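Local atomic coordinates of tailspike protein (PDB entry 6E1R), a protein that forms the trimeric tailspike of an Acinetobacter phage and probably recognises and hydrolyses polysaccharide on the surface of its bacterial host. Residues V155-F159 against T185-L190; K172-G177 against S227-G233; F253-R259 against F278-E284. All coordinates share one frame; numbering follows the deposited sequence.

Overall arrangement
All three contacts belong to the parallel beta-helix of the tailspike. Contact 3 (253-259 with 278-284) is the buried one. It joins strands of neighbouring coils through regular backbone hydrogen bonds, pairs of near-parallel, slipped aromatic rings and a salt-bridge network, and other subunits pack against it. Contacts 1 and 2 are partly buried and made largely by loops, and no other subunit touches them. Contact 1 has three direct hydrogen bonds, a water and one ring pair, whereas contact 2 has no direct hydrogen bond across and relies on packing against two glycines. Contact 3 shares one run of parallel strands with contact 1 and another with contact 2. The centres of contacts 1 and 2 lie about 26 Å apart.

Contact 1 of 3, residues V155-F159 against T185-L190; sequences VKAGF and TSNGYL
Thr185 grips the carbonyl oxygen of Val155 with two donors. Its OG1 donates to Val155 O at 2.9 Å, in the carbonyl plane and on a lone pair. Its backbone N donates to the same oxygen at 3.1 Å, from nearly straight ahead of the carbonyl. The hydroxyl reaches there because OG1 sits between the backbone N and the carbonyl carbon (chi1 52°), which leaves CG2 beside the backbone N. Farther along, Tyr189 N donates to Gly158 O at 2.9 Å. Between these two points the backbone of Gly188 runs alongside the loop, with Gly188 CA making a CA-H...O contact to Lys156 O. A water lies within bonding distance of Lys156 O and Tyr189 O and probably links them, though it has more acceptors in reach than protons. Val155 uses both of its methyl groups. CG1, anti to the backbone N (chi1 -179°), meets Tyr189 O, and CG2 packs on Leu190 CD1 at 3.7 Å, the two side chains crossing at about a right angle. At the outer end Phe159 and Tyr189 point the same way. Tyr189 turns its edge to Phe159 in an offset edge-to-face pair, with centroids 5.4 Å apart and planes at 65°. Tyr189 OH is hydrogen-bonded to Glu247 O. The whole ties the loop after strand 151-155 to the start of strand 189-196, joining successive turns on the flank of a parallel beta-helix.

Contact 2 of 3, residues K172-G177 against S227-G233; sequences KASTGG and STTNSIG
Two loops of the parallel beta-helix meet here, and an Asx motif at Asn230 shapes the one that lies against Gly176 and Gly177. The loop 227-233 follows strand 221-222 and reaches back past the coil of strand 199-200 to the end of strand 169-173. No hydrogen bond runs directly between the two segments. Gly176 CA instead points a C-H at Thr229 O, 3.2 Å away and almost straight (169° at H). Thr228 packs through its methyl. With OG1 anti to the backbone N (chi1 -173°), CG2 faces the other loop, 3.4 Å from Ala173 O and close to Gly176 N. At the strand end, the extended chain of Lys172 lays CD beside Ser227 CB. The amide of Asn230 lies alongside Gly177 but makes no hydrogen bond to it. OD1 accepts from Gly233 N at 2.8 Å, with the donor above the carbonyl plane, and weakly from Ile232 N. ND2 donates to Gly233 O and also to Arg202 O. These bonds fix the amide's rotation. Ile232 then closes the far end, its CD1 resting 3.3 Å from Gly177 O.

Contact 3 of 3, residues F253-R259 against F278-E284; sequences FYNCIFR and FFACDLE
Phe253 and Phe278 lie side by side on adjacent coils of a parallel beta-helix, whose strands pair in register here and turn a corner together. Before the corner, Phe279 N donates to Phe253 O at 2.7 Å and Asn255 N to Phe279 O. After it, Asp282 N bonds to Cys256 O, and Phe258 N to Asp282 O at 2.7 Å. Asn255 and Ala280 both take left-handed backbone angles at the bend. The rings of Phe253 and Phe278 are nearly parallel but slid apart, with centroids 4.8 Å from each other. Phe217 and Phe303 extend this ladder on the coils before and after. On the other face of this strand pair Tyr254 and Phe279 are offset in the same way, their planes at 8°. Past the corner Phe258 lies beside Leu283, and Phe253 CD2 meets the edge of the Phe258 ring. Tyr254 packs on Tyr254 of the second subunit, and Asn255 OD1 bonds to Thr252 OG1 of that subunit, so the corner lies at the trimer interface. Arg259 runs beside Glu284 and points the same way. Its CB and then its CG pass Glu284 O, CG at 3.5 Å. The chain stays extended to NE, which lies by Glu284 CG and OE2. Ile257 CG2 sits over one face of the guanidinium, offset toward its rim, and NH1 has a weak hydrogen bond to Thr224 OG1. At the tip, NH2 serves two acids. Asp282 OD2, 3.3 Å from NH2, lies well out of the guanidinium plane, so that salt bridge is by charge alone. The bond from Arg259 NH2 to Glu284 OE2 is 3.2 Å long and meets the oxygen from above the carboxylate plane.

Contact 1 of 3, residues V155-F159 against T185-L190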
loop_
_atom_site.group_PDB
_atom_site.type_symbol
_atom_site.label_atom_id
_atom_site.label_comp_id
_atom_site.label_asym_id
_atom_site.label_seq_id
_atom_site.Cartn_x
_atom_site.Cartn_y
_atom_site.Cartn_z
ATOM N N VAL A 155 15.954 -9.697 -26.022
ATOM C CA VAL A 155 16.717 -9.684 -24.779
ATOM C C VAL A 155 17.824 -10.724 -24.871
ATOM O O VAL A 155 17.578 -11.884 -25.222
ATOM C CB VAL A 155 15.798 -9.948 -23.577
ATOM C CG1 VAL A 155 16.592 -9.898 -22.285
ATOM C CG2 VAL A 155 14.663 -8.936 -23.551
ATOM N N LYS A 156 19.049 -10.311 -24.554
ATOM C CA LYS A 156 20.195 -11.200 -24.651
ATOM C C LYS A 156 20.185 -12.223 -23.517
ATOM O O LYS A 156 19.517 -12.057 -22.493
ATOM C CB LYS A 156 21.493 -10.398 -24.615
ATOM C CG LYS A 156 21.637 -9.388 -25.742
ATOM C CD LYS A 156 22.887 -8.545 -25.556
ATOM C CE LYS A 156 23.084 -7.585 -26.712
ATOM N NZ LYS A 156 24.335 -6.794 -26.557
ATOM N N ALA A 157 20.945 -13.298 -23.716
ATOM C CA ALA A 157 20.996 -14.375 -22.740
ATOM C C ALA A 157 21.698 -13.923 -21.464
ATOM O O ALA A 157 22.571 -13.051 -21.481
ATOM C CB ALA A 157 21.711 -15.592 -23.324
ATOM N N GLY A 158 21.305 -14.531 -20.350
ATOM C CA GLY A 158 21.936 -14.210 -19.078
ATOM C C GLY A 158 21.521 -12.835 -18.594
ATOM O O GLY A 158 20.329 -12.514 -18.505
ATOM N N PHE A 159 22.516 -12.007 -18.277
ATOM C CA PHE A 159 22.300 -10.640 -17.820
ATOM C C PHE A 159 22.824 -9.617 -18.819
ATOM O O PHE A 159 22.987 -8.443 -18.473
ATOM C CB PHE A 159 22.957 -10.417 -16.455
ATOM C CG PHE A 159 22.451 -11.328 -15.372
ATOM C CD1 PHE A 159 22.984 -12.596 -15.208
ATOM C CD2 PHE A 159 21.457 -10.907 -14.504
ATOM C CE1 PHE A 159 22.525 -13.431 -14.208
ATOM C CE2 PHE A 159 20.997 -11.737 -13.500
ATOM C CZ PHE A 159 21.530 -13.002 -13.354
ATOM N N THR A 185 16.126 -14.662 -25.471
ATOM C CA THR A 185 16.870 -15.797 -25.999
ATOM C C THR A 185 17.425 -16.603 -24.831
ATOM O O THR A 185 18.145 -16.059 -23.986
ATOM C CB THR A 185 17.998 -15.336 -26.922
ATOM O OG1 THR A 185 18.797 -14.352 -26.255
ATOM C CG2 THR A 185 17.433 -14.747 -28.204
ATOM N N SER A 186 17.087 -17.892 -24.784
ATOM C CA SER A 186 17.521 -18.784 -23.708
ATOM C C SER A 186 17.128 -18.241 -22.335
ATOM O O SER A 186 17.915 -18.273 -21.387
ATOM C CB SER A 186 19.028 -19.041 -23.781
ATOM O OG SER A 186 19.432 -19.969 -22.790
ATOM N N ASN A 187 15.895 -17.740 -22.232
ATOM C CA ASN A 187 15.363 -17.168 -20.992
ATOM C C ASN A 187 16.234 -16.026 -20.472
ATOM O O ASN A 187 16.498 -15.922 -19.272
ATOM C CB ASN A 187 15.184 -18.245 -19.921
ATOM C CG ASN A 187 14.222 -19.335 -20.346
ATOM O OD1 ASN A 187 14.615 -20.485 -20.540
ATOM N ND2 ASN A 187 12.951 -18.979 -20.488
ATOM N N GLY A 188 16.686 -15.165 -21.381
ATOM C CA GLY A 188 17.512 -14.044 -20.983
ATOM C C GLY A 188 16.749 -13.048 -20.130
ATOM O O GLY A 188 15.543 -12.850 -20.285
ATOM N N TYR A 189 17.474 -12.402 -19.222
ATOM C CA TYR A 189 16.874 -11.511 -18.236
ATOM C C TYR A 189 16.709 -10.110 -18.814
ATOM O O TYR A 189 17.692 -9.483 -19.227
ATOM C CB TYR A 189 17.729 -11.461 -16.970
ATOM C CG TYR A 189 17.166 -12.231 -15.798
ATOM C CD1 TYR A 189 15.832 -12.622 -15.767
ATOM C CD2 TYR A 189 17.968 -12.559 -14.715
ATOM C CE1 TYR A 189 15.319 -13.320 -14.687
ATOM C CE2 TYR A 189 17.467 -13.256 -13.635
ATOM C CZ TYR A 189 16.143 -13.634 -13.626
ATOM O OH TYR A 189 15.648 -14.327 -12.548
ATOM N N LEU A 190 15.471 -9.620 -18.841
ATOM C CA LEU A 190 15.200 -8.201 -19.068
ATOM C C LEU A 190 15.205 -7.556 -17.688
ATOM O O LEU A 190 14.165 -7.392 -17.050
ATOM C CB LEU A 190 13.875 -8.002 -19.796
ATOM C CG LEU A 190 13.707 -6.763 -20.687
ATOM C CD1 LEU A 190 12.407 -6.844 -21.475
ATOM C CD2 LEU A 190 13.761 -5.472 -19.889
HETATM O O HOH W 1 19.862 -10.358 -20.545
#

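Contact 2 of 3, residues K172-G177 against S227-G233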
loop_
_atom_site.group_PDB
_atom_site.type_symbol
_atom_site.label_atom_id
_atom_site.label_comp_id
_atom_site.label_asym_id
_atom_site.label_seq_id
_atom_site.Cartn_x
_atom_site.Cartn_y
_atom_site.Cartn_z
ATOM N N LYS A 172 3.625 -1.585 -31.898
ATOM C CA LYS A 172 2.543 -2.063 -32.747
ATOM C C LYS A 172 3.044 -3.218 -33.604
ATOM O O LYS A 172 4.226 -3.574 -33.584
ATOM C CB LYS A 172 1.986 -0.943 -33.635
ATOM C CG LYS A 172 1.479 0.275 -32.885
ATOM C CD LYS A 172 0.930 1.310 -33.855
ATOM C CE LYS A 172 0.356 2.510 -33.125
ATOM N NZ LYS A 172 -0.168 3.542 -34.064
ATOM N N ALA A 173 2.123 -3.800 -34.367
ATOM C CA ALA A 173 2.433 -4.855 -35.320
ATOM C C ALA A 173 1.675 -4.580 -36.609
ATOM O O ALA A 173 0.491 -4.232 -36.576
ATOM C CB ALA A 173 2.067 -6.240 -34.772
ATOM N N SER A 174 2.364 -4.731 -37.743
ATOM C CA SER A 174 1.719 -4.482 -39.028
ATOM C C SER A 174 0.628 -5.508 -39.303
ATOM O O SER A 174 -0.407 -5.180 -39.895
ATOM C CB SER A 174 2.756 -4.487 -40.150
ATOM O OG SER A 174 3.211 -5.802 -40.414
ATOM N N THR A 175 0.843 -6.753 -38.889
ATOM C CA THR A 175 -0.151 -7.810 -39.007
ATOM C C THR A 175 -0.665 -8.166 -37.620
ATOM O O THR A 175 0.126 -8.440 -36.710
ATOM C CB THR A 175 0.436 -9.047 -39.691
ATOM O OG1 THR A 175 0.987 -8.675 -40.961
ATOM C CG2 THR A 175 -0.642 -10.100 -39.899
ATOM N N GLY A 176 -1.985 -8.157 -37.461
ATOM C CA GLY A 176 -2.571 -8.435 -36.161
ATOM C C GLY A 176 -2.330 -9.871 -35.729
ATOM O O GLY A 176 -2.470 -10.814 -36.510
ATOM N N GLY A 177 -1.965 -10.033 -34.460
ATOM C CA GLY A 177 -1.686 -11.346 -33.917
ATOM C C GLY A 177 -0.295 -11.863 -34.181
ATOM O O GLY A 177 -0.073 -13.075 -34.120
ATOM N N SER A 227 -4.345 -0.909 -33.608
ATOM C CA SER A 227 -4.108 -0.323 -34.925
ATOM C C SER A 227 -4.672 -1.209 -36.030
ATOM O O SER A 227 -5.338 -0.721 -36.950
ATOM C CB SER A 227 -2.612 -0.084 -35.130
ATOM O OG SER A 227 -1.907 -1.309 -35.215
ATOM N N THR A 228 -4.414 -2.514 -35.958
ATOM C CA THR A 228 -4.966 -3.475 -36.902
ATOM C C THR A 228 -5.564 -4.643 -36.129
ATOM O O THR A 228 -5.135 -4.956 -35.015
ATOM C CB THR A 228 -3.906 -3.968 -37.907
ATOM O OG1 THR A 228 -4.534 -4.774 -38.912
ATOM C CG2 THR A 228 -2.824 -4.775 -37.212
ATOM N N THR A 229 -6.563 -5.284 -36.734
ATOM C CA THR A 229 -7.317 -6.331 -36.051
ATOM C C THR A 229 -6.440 -7.537 -35.738
ATOM O O THR A 229 -5.665 -8.002 -36.578
ATOM C CB THR A 229 -8.511 -6.764 -36.903
ATOM O OG1 THR A 229 -8.449 -6.118 -38.181
ATOM C CG2 THR A 229 -9.816 -6.391 -36.217
ATOM N N ASN A 230 -6.579 -8.049 -34.515
ATOM C CA ASN A 230 -5.856 -9.224 -34.037
ATOM C C ASN A 230 -6.855 -10.363 -33.865
ATOM O O ASN A 230 -7.741 -10.296 -33.005
ATOM C CB ASN A 230 -5.134 -8.916 -32.725
ATOM C CG ASN A 230 -4.284 -10.074 -32.221
ATOM O OD1 ASN A 230 -4.504 -11.233 -32.576
ATOM N ND2 ASN A 230 -3.307 -9.759 -31.379
ATOM N N SER A 231 -6.701 -11.407 -34.679
ATOM C CA SER A 231 -7.553 -12.586 -34.615
ATOM C C SER A 231 -6.882 -13.769 -33.932
ATOM O O SER A 231 -7.571 -14.726 -33.566
ATOM C CB SER A 231 -7.996 -12.999 -36.023
ATOM O OG SER A 231 -6.877 -13.289 -36.842
ATOM N N ILE A 232 -5.565 -13.726 -33.740
ATOM C CA ILE A 232 -4.873 -14.853 -33.127
ATOM C C ILE A 232 -4.951 -14.771 -31.609
ATOM O O ILE A 232 -5.173 -15.781 -30.932
ATOM C CB ILE A 232 -3.417 -14.913 -33.625
ATOM C CG1 ILE A 232 -3.387 -15.068 -35.149
ATOM C CG2 ILE A 232 -2.659 -16.047 -32.949
ATOM C CD1 ILE A 232 -1.994 -15.157 -35.737
ATOM N N GLY A 233 -4.777 -13.586 -31.053
ATOM C CA GLY A 233 -4.879 -13.375 -29.622
ATOM C C GLY A 233 -3.882 -12.332 -29.160
ATOM O O GLY A 233 -2.884 -12.042 -29.821
#

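Contact 3 of 3, residues F253-R259 against F278-E284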
loop_
_atom_site.group_PDB
_atom_site.type_symbol
_atom_site.label_atom_id
_atom_site.label_comp_id
_atom_site.label_asym_id
_atom_site.label_seq_id
_atom_site.Cartn_x
_atom_site.Cartn_y
_atom_site.Cartn_z
ATOM N N PHE A 253 3.690 -2.717 -10.886
ATOM C CA PHE A 253 2.874 -2.001 -11.858
ATOM C C PHE A 253 2.120 -0.887 -11.148
ATOM O O PHE A 253 1.386 -1.145 -10.187
ATOM C CB PHE A 253 1.901 -2.953 -12.556
ATOM C CG PHE A 253 2.575 -4.089 -13.271
ATOM C CD1 PHE A 253 3.021 -5.203 -12.573
ATOM C CD2 PHE A 253 2.765 -4.044 -14.639
ATOM C CE1 PHE A 253 3.643 -6.247 -13.230
ATOM C CE2 PHE A 253 3.385 -5.084 -15.301
ATOM C CZ PHE A 253 3.825 -6.187 -14.595
ATOM N N TYR A 254 2.296 0.344 -11.624
ATOM C CA TYR A 254 1.632 1.515 -11.063
ATOM C C TYR A 254 0.705 2.110 -12.111
ATOM O O TYR A 254 1.165 2.542 -13.174
ATOM C CB TYR A 254 2.652 2.560 -10.605
ATOM C CG TYR A 254 3.611 2.085 -9.535
ATOM C CD1 TYR A 254 3.414 2.418 -8.200
ATOM C CD2 TYR A 254 4.720 1.316 -9.860
ATOM C CE1 TYR A 254 4.292 1.993 -7.221
ATOM C CE2 TYR A 254 5.602 0.886 -8.889
ATOM C CZ TYR A 254 5.384 1.228 -7.571
ATOM O OH TYR A 254 6.261 0.801 -6.602
ATOM N N ASN A 255 -0.596 2.125 -11.813
ATOM C CA ASN A 255 -1.604 2.787 -12.645
ATOM C C ASN A 255 -1.629 2.246 -14.073
ATOM O O ASN A 255 -2.003 2.957 -15.009
ATOM C CB ASN A 255 -1.400 4.305 -12.659
ATOM C CG ASN A 255 -1.277 4.888 -11.266
ATOM O OD1 ASN A 255 -2.279 5.163 -10.605
ATOM N ND2 ASN A 255 -0.045 5.082 -10.813
ATOM N N CYS A 256 -1.231 0.993 -14.259
ATOM C CA CYS A 256 -1.267 0.398 -15.583
ATOM C C CYS A 256 -2.674 -0.089 -15.911
ATOM O O CYS A 256 -3.505 -0.317 -15.028
ATOM C CB CYS A 256 -0.267 -0.753 -15.685
ATOM S SG CYS A 256 1.450 -0.231 -15.508
ATOM N N ILE A 257 -2.936 -0.253 -17.205
ATOM C CA ILE A 257 -4.257 -0.620 -17.701
ATOM C C ILE A 257 -4.125 -1.864 -18.568
ATOM O O ILE A 257 -3.262 -1.923 -19.451
ATOM C CB ILE A 257 -4.912 0.526 -18.494
ATOM C CG1 ILE A 257 -5.039 1.775 -17.621
ATOM C CG2 ILE A 257 -6.274 0.101 -19.012
ATOM C CD1 ILE A 257 -5.358 3.033 -18.398
ATOM N N PHE A 258 -4.985 -2.852 -18.319
ATOM C CA PHE A 258 -5.012 -4.099 -19.077
ATOM C C PHE A 258 -6.431 -4.312 -19.588
ATOM O O PHE A 258 -7.326 -4.652 -18.809
ATOM C CB PHE A 258 -4.565 -5.281 -18.216
ATOM C CG PHE A 258 -3.188 -5.127 -17.633
ATOM C CD1 PHE A 258 -2.992 -4.419 -16.457
ATOM C CD2 PHE A 258 -2.091 -5.704 -18.251
ATOM C CE1 PHE A 258 -1.728 -4.279 -15.916
ATOM C CE2 PHE A 258 -0.824 -5.569 -17.715
ATOM C CZ PHE A 258 -0.642 -4.856 -16.546
ATOM N N ARG A 259 -6.638 -4.106 -20.890
ATOM C CA ARG A 259 -7.953 -4.209 -21.505
ATOM C C ARG A 259 -7.911 -5.135 -22.712
ATOM O O ARG A 259 -6.890 -5.248 -23.396
ATOM C CB ARG A 259 -8.496 -2.841 -21.952
ATOM C CG ARG A 259 -8.867 -1.897 -20.829
ATOM C CD ARG A 259 -9.612 -0.704 -21.403
ATOM N NE ARG A 259 -10.074 0.215 -20.369
ATOM C CZ ARG A 259 -9.492 1.373 -20.084
ATOM N NH1 ARG A 259 -8.428 1.772 -20.768
ATOM N NH2 ARG A 259 -9.984 2.141 -19.123
ATOM N N PHE A 278 0.549 -4.844 -7.895
ATOM C CA PHE A 278 -0.219 -3.957 -8.765
ATOM C C PHE A 278 -0.822 -2.837 -7.929
ATOM O O PHE A 278 -1.752 -3.070 -7.150
ATOM C CB PHE A 278 -1.311 -4.732 -9.506
ATOM C CG PHE A 278 -0.788 -5.871 -10.335
ATOM C CD1 PHE A 278 -0.564 -7.116 -9.770
ATOM C CD2 PHE A 278 -0.525 -5.697 -11.683
ATOM C CE1 PHE A 278 -0.080 -8.161 -10.533
ATOM C CE2 PHE A 278 -0.044 -6.739 -12.452
ATOM C CZ PHE A 278 0.179 -7.973 -11.876
ATOM N N PHE A 279 -0.300 -1.622 -8.094
ATOM C CA PHE A 279 -0.781 -0.449 -7.370
ATOM C C PHE A 279 -1.720 0.341 -8.274
ATOM O O PHE A 279 -1.287 0.908 -9.283
ATOM C CB PHE A 279 0.386 0.423 -6.909
ATOM C CG PHE A 279 1.208 -0.189 -5.812
ATOM C CD1 PHE A 279 2.244 -1.059 -6.107
ATOM C CD2 PHE A 279 0.947 0.108 -4.484
ATOM C CE1 PHE A 279 3.005 -1.621 -5.098
ATOM C CE2 PHE A 279 1.703 -0.452 -3.472
ATOM C CZ PHE A 279 2.734 -1.317 -3.780
ATOM N N ALA A 280 -3.004 0.375 -7.909
ATOM C CA ALA A 280 -4.009 1.194 -8.591
ATOM C C ALA A 280 -4.100 0.863 -10.080
ATOM O O ALA A 280 -4.322 1.740 -10.917
ATOM C CB ALA A 280 -3.737 2.686 -8.382
ATOM N N CYS A 281 -3.940 -0.414 -10.414
ATOM C CA CYS A 281 -4.015 -0.836 -11.803
ATOM C C CYS A 281 -5.466 -1.073 -12.217
ATOM O O CYS A 281 -6.376 -1.155 -11.389
ATOM C CB CYS A 281 -3.177 -2.093 -12.028
ATOM S SG CYS A 281 -1.400 -1.831 -11.826
ATOM N N ASP A 282 -5.674 -1.184 -13.525
ATOM C CA ASP A 282 -7.008 -1.305 -14.108
ATOM C C ASP A 282 -7.036 -2.532 -15.009
ATOM O O ASP A 282 -6.424 -2.533 -16.082
ATOM C CB ASP A 282 -7.369 -0.040 -14.886
ATOM C CG ASP A 282 -8.789 -0.057 -15.412
ATOM O OD1 ASP A 282 -9.579 -0.928 -14.992
ATOM O OD2 ASP A 282 -9.109 0.806 -16.255
ATOM N N LEU A 283 -7.744 -3.572 -14.577
ATOM C CA LEU A 283 -7.900 -4.812 -15.334
ATOM C C LEU A 283 -9.383 -4.969 -15.654
ATOM O O LEU A 283 -10.148 -5.497 -14.843
ATOM C CB LEU A 283 -7.364 -6.025 -14.559
ATOM C CG LEU A 283 -5.855 -6.180 -14.340
ATOM C CD1 LEU A 283 -5.325 -5.205 -13.296
ATOM C CD2 LEU A 283 -5.526 -7.614 -13.953
ATOM N N GLU A 284 -9.794 -4.510 -16.835
ATOM C CA GLU A 284 -11.203 -4.525 -17.194
ATOM C C GLU A 284 -11.374 -4.830 -18.675
ATOM O O GLU A 284 -10.447 -4.687 -19.476
ATOM C CB GLU A 284 -11.897 -3.198 -16.849
ATOM C CG GLU A 284 -11.393 -1.994 -17.623
ATOM C CD GLU A 284 -12.224 -0.752 -17.358
ATOM O OE1 GLU A 284 -13.468 -0.851 -17.396
ATOM O OE2 GLU A 284 -11.639 0.321 -17.107
#